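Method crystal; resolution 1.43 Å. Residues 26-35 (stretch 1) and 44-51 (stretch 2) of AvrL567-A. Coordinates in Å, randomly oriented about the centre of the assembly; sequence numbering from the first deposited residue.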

ATOM      1  N   VAL A  26      -0.730  -1.962   8.730  1.00 27.99           N
ATOM      2  CA  VAL A  26       0.686  -2.299   8.582  1.00 28.45           C
ATOM      3  C   VAL A  26       1.535  -1.033   8.508  1.00 28.24           C
ATOM      4  O   VAL A  26       0.973   0.085   8.438  1.00 27.77           O
ATOM      5  N   ILE A  27       2.864  -1.191   8.526  1.00 28.95           N
ATOM      6  CA  ILE A  27       3.802  -0.081   8.371  1.00 29.28           C
ATOM      7  C   ILE A  27       4.787  -0.415   7.269  1.00 28.92           C
ATOM      8  O   ILE A  27       5.314  -1.543   7.227  1.00 30.33           O
ATOM      9  N   LEU A  28       5.010   0.524   6.366  1.00 28.71           N
ATOM     10  CA  LEU A  28       5.957   0.348   5.269  1.00 27.99           C
ATOM     11  C   LEU A  28       7.241   1.090   5.554  1.00 29.45           C
ATOM     12  O   LEU A  28       7.231   2.317   5.763  1.00 28.42           O
ATOM     13  N   SER A  29       8.349   0.334   5.616  1.00 28.55           N
ATOM     14  CA  SER A  29       9.705   0.916   5.756  1.00 28.69           C
ATOM     15  C   SER A  29       9.883   1.770   7.012  1.00 28.22           C
ATOM     16  O   SER A  29      10.792   2.583   7.066  1.00 28.52           O
ATOM     17  N   GLY A  30       9.035   1.587   8.013  1.00 29.36           N
ATOM     18  CA  GLY A  30       9.080   2.462   9.179  1.00 29.68           C
ATOM     19  C   GLY A  30       8.673   3.904   8.929  1.00 29.35           C
ATOM     20  O   GLY A  30       8.869   4.801   9.796  1.00 31.74           O
ATOM     21  N   LEU A  31       8.074   4.148   7.769  1.00 27.71           N
ATOM     22  CA  LEU A  31       7.805   5.517   7.361  1.00 28.24           C
ATOM     23  C   LEU A  31       6.332   5.854   7.273  1.00 27.69           C
ATOM     24  O   LEU A  31       5.948   7.011   7.530  1.00 27.68           O
ATOM     25  N   VAL A  32       5.535   4.893   6.815  1.00 27.29           N
ATOM     26  CA  VAL A  32       4.147   5.169   6.515  1.00 28.74           C
ATOM     27  C   VAL A  32       3.291   4.056   7.071  1.00 30.00           C
ATOM     28  O   VAL A  32       3.560   2.879   6.793  1.00 30.46           O
ATOM     29  N   LYS A  33       2.295   4.410   7.870  1.00 28.02           N
ATOM     30  CA  LYS A  33       1.312   3.400   8.301  1.00 28.66           C
ATOM     31  C   LYS A  33       0.187   3.377   7.302  1.00 28.13           C
ATOM     32  O   LYS A  33      -0.079   4.350   6.546  1.00 28.14           O
ATOM     33  N   VAL A  34      -0.461   2.201   7.257  1.00 27.87           N
ATOM     34  CA  VAL A  34      -1.480   1.887   6.256  1.00 27.81           C
ATOM     35  C   VAL A  34      -2.711   1.303   6.923  1.00 28.59           C
ATOM     36  O   VAL A  34      -2.562   0.451   7.810  1.00 28.87           O
ATOM     37  N   LYS A  35      -3.902   1.717   6.491  1.00 27.58           N
ATOM     38  CA  LYS A  35      -5.143   1.067   6.954  1.00 27.87           C
ATOM     39  C   LYS A  35      -6.083   0.996   5.753  1.00 27.96           C
ATOM     40  O   LYS A  35      -5.773   1.540   4.691  1.00 28.21           O
ATOM     41  N   PRO A  44      -6.180   1.291   0.120  1.00 28.72           N
ATOM     42  CA  PRO A  44      -5.445   1.627   1.334  1.00 29.16           C
ATOM     43  C   PRO A  44      -5.370   3.126   1.528  1.00 29.06           C
ATOM     44  O   PRO A  44      -5.391   3.887   0.571  1.00 28.77           O
ATOM     45  N   LEU A  45      -5.291   3.542   2.793  1.00 28.65           N
ATOM     46  CA  LEU A  45      -5.027   4.926   3.193  1.00 28.38           C
ATOM     47  C   LEU A  45      -3.718   4.952   3.969  1.00 29.14           C
ATOM     48  O   LEU A  45      -3.367   3.961   4.598  1.00 30.46           O
ATOM     49  N   PHE A  46      -3.018   6.102   3.925  1.00 28.51           N
ATOM     50  CA  PHE A  46      -1.627   6.214   4.382  1.00 27.61           C
ATOM     51  C   PHE A  46      -1.484   7.395   5.314  1.00 28.11           C
ATOM     52  O   PHE A  46      -2.147   8.402   5.184  1.00 27.42           O
ATOM     53  N   LYS A  47      -0.585   7.249   6.283  1.00 28.23           N
ATOM     54  CA  LYS A  47      -0.211   8.353   7.158  1.00 28.51           C
ATOM     55  C   LYS A  47       1.270   8.293   7.518  1.00 28.34           C
ATOM     56  O   LYS A  47       1.772   7.257   7.955  1.00 27.37           O
ATOM     57  N   TRP A  48       1.963   9.411   7.331  1.00 28.41           N
ATOM     58  CA  TRP A  48       3.396   9.483   7.588  1.00 26.59           C
ATOM     59  C   TRP A  48       3.682   9.468   9.081  1.00 27.33           C
ATOM     60  O   TRP A  48       3.125  10.292   9.820  1.00 28.33           O
ATOM     61  N   ILE A  49       4.576   8.555   9.482  1.00 27.12           N
ATOM     62  CA  ILE A  49       5.003   8.399  10.914  1.00 27.46           C
ATOM     63  C   ILE A  49       6.514   8.249  10.977  1.00 29.33           C
ATOM     64  O   ILE A  49       7.049   7.664  11.948  1.00 29.99           O
ATOM     65  N   GLY A  50       7.182   8.795   9.956  1.00 27.49           N
ATOM     66  CA  GLY A  50       8.648   8.645   9.764  1.00 27.93           C
ATOM     67  C   GLY A  50       9.493   9.797  10.231  1.00 29.28           C
ATOM     68  O   GLY A  50      10.645   9.955   9.784  1.00 28.19           O
ATOM     69  N   GLY A  51       8.943  10.610  11.127  1.00 28.34           N
ATOM     70  CA  GLY A  51       9.683  11.713  11.711  1.00 29.20           C
ATOM     71  C   GLY A  51       9.569  12.985  10.893  1.00 30.03           C
ATOM     72  O   GLY A  51       9.221  12.946   9.713  1.00 30.91           O
TER

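Residues 44-48 form a strand that runs antiparallel to strand 32-35. Side chains alternate between the two faces of this sheet. Val 32, Val 34, Phe 46 and Trp 48 lie on one face and are buried. Lys 33, Lys 35, Leu 45 and Lys 47 lie on the other and are partly exposed. Together the two stretches bury 721 Å², both sides summed.

Pro 44 opens the strand. Its CA-to-CB bond points sideways, and the ring is C-gamma endo. Its CB packs 3.7 Å from CG1 of Val 34, whose chi1 is t. The CA of Pro 44 also makes a CA-H...O contact of 3.4 Å with O of Lys 35.

Leu 45 pairs with Lys 35 through two backbone hydrogen bonds. Leu 45 N donates to Lys 35 O at 2.8 Å, and Lys 35 N donates to Leu 45 O at 3.0 Å. The leucine is m, t. The lysine is p at chi1 and t beyond it, so its chain is extended. Its aliphatic part lies beside the leucine, with Lys 35 CE 4.1 Å from Leu 45 CD1.

Phe 46 turns to the buried face, with chi1 m and chi2 near -85°. Its ring meets both valines of strand 32-35. Phe 46 CD1 is 3.6 Å from Val 32 CG1, which lies at the ring edge. The same CD1 is 3.8 Å from Val 34 CG2. Leu 28, also m, t, reaches the ring edge from the preceding strand, with its CD1 4.3 Å from Phe 46 CE1. These contacts are all apolar.

Lys 47 pairs with Lys 33. Lys 33 N donates to Lys 47 O at 2.9 Å, and Lys 47 N donates to Lys 33 O at 3.0 Å. Lys 47 is t throughout, and its end leads away from stretch 1. Lys 33 is p, then t. Lys 33 NZ and Lys 47 NZ stay 5.0 Å apart; the closest side-chain approach is Lys 33 CE to Lys 47 CB, 3.9 Å.

Trp 48 has chi1 t and chi2 near -96°. Its CE3 is 3.8 Å from Val 32 CG2; that valine is also t. Its CZ3 is 3.9 Å from Leu 31 CB. The indole nitrogen is satisfied within stretch 2: Trp 48 NE1 donates to Gly 51 O at 2.8 Å, nearly linear.

Ile 49 follows the strand. Its N donates to Leu 31 O at 2.8 Å. The side chain is p, t; it starts sideways, but its end comes nearer to stretch 1. At that end Ile 49 CD1 lies 4.0 Å from Ile 27 CD1. The CG2 branch of Ile 49 lies 4.0 Å from Lys 33 CE. Water 1 donates to Ile 49 O at 3.1 Å and to Gly 30 O at 3.0 Å, bridging two carbonyls that cannot bond each other.

Gly 50 sits close to Leu 31, which is m, t. A CB here would lie 2.9 Å from Leu 31 CD2, a clash. Gly 51 makes no contact with stretch 1.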

ATOM      1  CB  VAL A  26       0.980  -3.205   7.366  1.00 28.37           C
ATOM      2  CG1 VAL A  26       0.266  -4.546   7.476  1.00 30.39           C
ATOM      3  CG2 VAL A  26       0.640  -2.561   6.027  1.00 29.52           C
ATOM      4  CB  ILE A  27       4.513   0.219   9.678  1.00 29.71           C
ATOM      5  CG1 ILE A  27       3.519   0.651  10.739  1.00 29.95           C
ATOM      6  CG2 ILE A  27       5.526   1.354   9.471  1.00 30.15           C
ATOM      7  CD1 ILE A  27       4.126   0.718  12.145  1.00 34.61           C
ATOM      8  CB  LEU A  28       5.347   0.866   3.969  1.00 28.42           C
ATOM      9  CG  LEU A  28       3.948   0.373   3.607  1.00 28.67           C
ATOM     10  CD1 LEU A  28       3.489   0.948   2.290  1.00 29.77           C
ATOM     11  CD2 LEU A  28       3.934  -1.188   3.557  1.00 29.66           C
ATOM     12  CB  SER A  29      10.080   1.690   4.497  1.00 29.77           C
ATOM     13  OG  SER A  29      10.097   0.834   3.363  1.00 32.24           O
ATOM     14  CB  LEU A  31       8.405   5.808   5.984  1.00 28.88           C
ATOM     15  CG  LEU A  31       9.937   5.672   5.887  1.00 29.78           C
ATOM     16  CD1 LEU A  31      10.432   5.961   4.463  1.00 30.85           C
ATOM     17  CD2 LEU A  31      10.669   6.580   6.869  1.00 30.61           C
ATOM     18  CB  VAL A  32       3.975   5.260   4.972  1.00 30.86           C
ATOM     19  CG1 VAL A  32       2.525   5.464   4.562  1.00 34.50           C
ATOM     20  CG2 VAL A  32       4.802   6.408   4.405  1.00 32.09           C
ATOM     21  CB  LYS A  33       0.776   3.580   9.719  1.00 31.13           C
ATOM     22  CG  LYS A  33       0.220   4.875   9.989  1.00 30.82           C
ATOM     23  CD  LYS A  33      -0.217   4.950  11.488  1.00 32.22           C
ATOM     24  CE  LYS A  33      -0.849   6.271  11.776  1.00 28.33           C
ATOM     25  NZ  LYS A  33      -1.588   6.276  13.049  1.00 30.44           N
ATOM     26  CB  VAL A  34      -0.950   0.868   5.202  1.00 28.78           C
ATOM     27  CG1 VAL A  34      -1.889   0.772   3.992  1.00 30.98           C
ATOM     28  CG2 VAL A  34       0.448   1.239   4.739  1.00 29.16           C
ATOM     29  CB  LYS A  35      -5.811   1.857   8.112  1.00 28.69           C
ATOM     30  CG  LYS A  35      -6.411   3.191   7.659  1.00 27.95           C
ATOM     31  CD  LYS A  35      -7.181   3.845   8.790  1.00 29.10           C
ATOM     32  CE  LYS A  35      -7.839   5.134   8.292  1.00 29.79           C
ATOM     33  NZ  LYS A  35      -8.718   5.726   9.370  1.00 32.57           N
ATOM     34  CB  PRO A  44      -4.038   1.106   1.058  1.00 29.55           C
ATOM     35  CG  PRO A  44      -3.905   1.123  -0.419  1.00 31.45           C
ATOM     36  CD  PRO A  44      -5.283   0.883  -0.988  1.00 29.52           C
ATOM     37  CB  LEU A  45      -6.141   5.511   4.086  1.00 27.85           C
ATOM     38  CG  LEU A  45      -7.533   5.516   3.424  1.00 28.36           C
ATOM     39  CD1 LEU A  45      -8.550   6.075   4.381  1.00 29.47           C
ATOM     40  CD2 LEU A  45      -7.607   6.308   2.100  1.00 28.80           C
ATOM     41  CB  PHE A  46      -0.736   6.422   3.172  1.00 28.20           C
ATOM     42  CG  PHE A  46      -0.823   5.315   2.199  1.00 27.74           C
ATOM     43  CD1 PHE A  46      -0.028   4.154   2.346  1.00 29.21           C
ATOM     44  CD2 PHE A  46      -1.654   5.426   1.082  1.00 28.98           C
ATOM     45  CE1 PHE A  46      -0.106   3.124   1.421  1.00 28.59           C
ATOM     46  CE2 PHE A  46      -1.771   4.369   0.149  1.00 28.62           C
ATOM     47  CZ  PHE A  46      -0.965   3.223   0.300  1.00 28.28           C
ATOM     48  CB  LYS A  47      -1.062   8.339   8.431  1.00 28.02           C
ATOM     49  CG  LYS A  47      -1.113   9.673   9.157  1.00 29.42           C
ATOM     50  CD  LYS A  47      -2.349   9.776  10.035  1.00 30.61           C
ATOM     51  CE  LYS A  47      -2.128  10.742  11.188  1.00 33.28           C
ATOM     52  NZ  LYS A  47      -3.339  10.868  12.047  1.00 31.47           N
ATOM     53  CB  TRP A  48       3.931  10.789   7.001  1.00 27.02           C
ATOM     54  CG  TRP A  48       5.406  10.964   7.192  1.00 25.56           C
ATOM     55  CD1 TRP A  48       6.026  11.671   8.200  1.00 26.93           C
ATOM     56  CD2 TRP A  48       6.459  10.438   6.359  1.00 24.80           C
ATOM     57  NE1 TRP A  48       7.380  11.612   8.031  1.00 26.81           N
ATOM     58  CE2 TRP A  48       7.676  10.858   6.920  1.00 25.12           C
ATOM     59  CE3 TRP A  48       6.491   9.672   5.176  1.00 25.82           C
ATOM     60  CZ2 TRP A  48       8.901  10.544   6.360  1.00 23.94           C
ATOM     61  CZ3 TRP A  48       7.698   9.361   4.615  1.00 24.66           C
ATOM     62  CH2 TRP A  48       8.909   9.784   5.206  1.00 24.19           C
ATOM     63  CB  ILE A  49       4.379   7.205  11.616  1.00 29.92           C
ATOM     64  CG1 ILE A  49       4.599   5.939  10.805  1.00 32.21           C
ATOM     65  CG2 ILE A  49       2.926   7.512  11.894  1.00 29.43           C
ATOM     66  CD1 ILE A  49       4.594   4.675  11.605  1.00 37.58           C
TER
HETATM   67  O   HOH W   1       8.108   4.826  12.718  1.00 43.05           O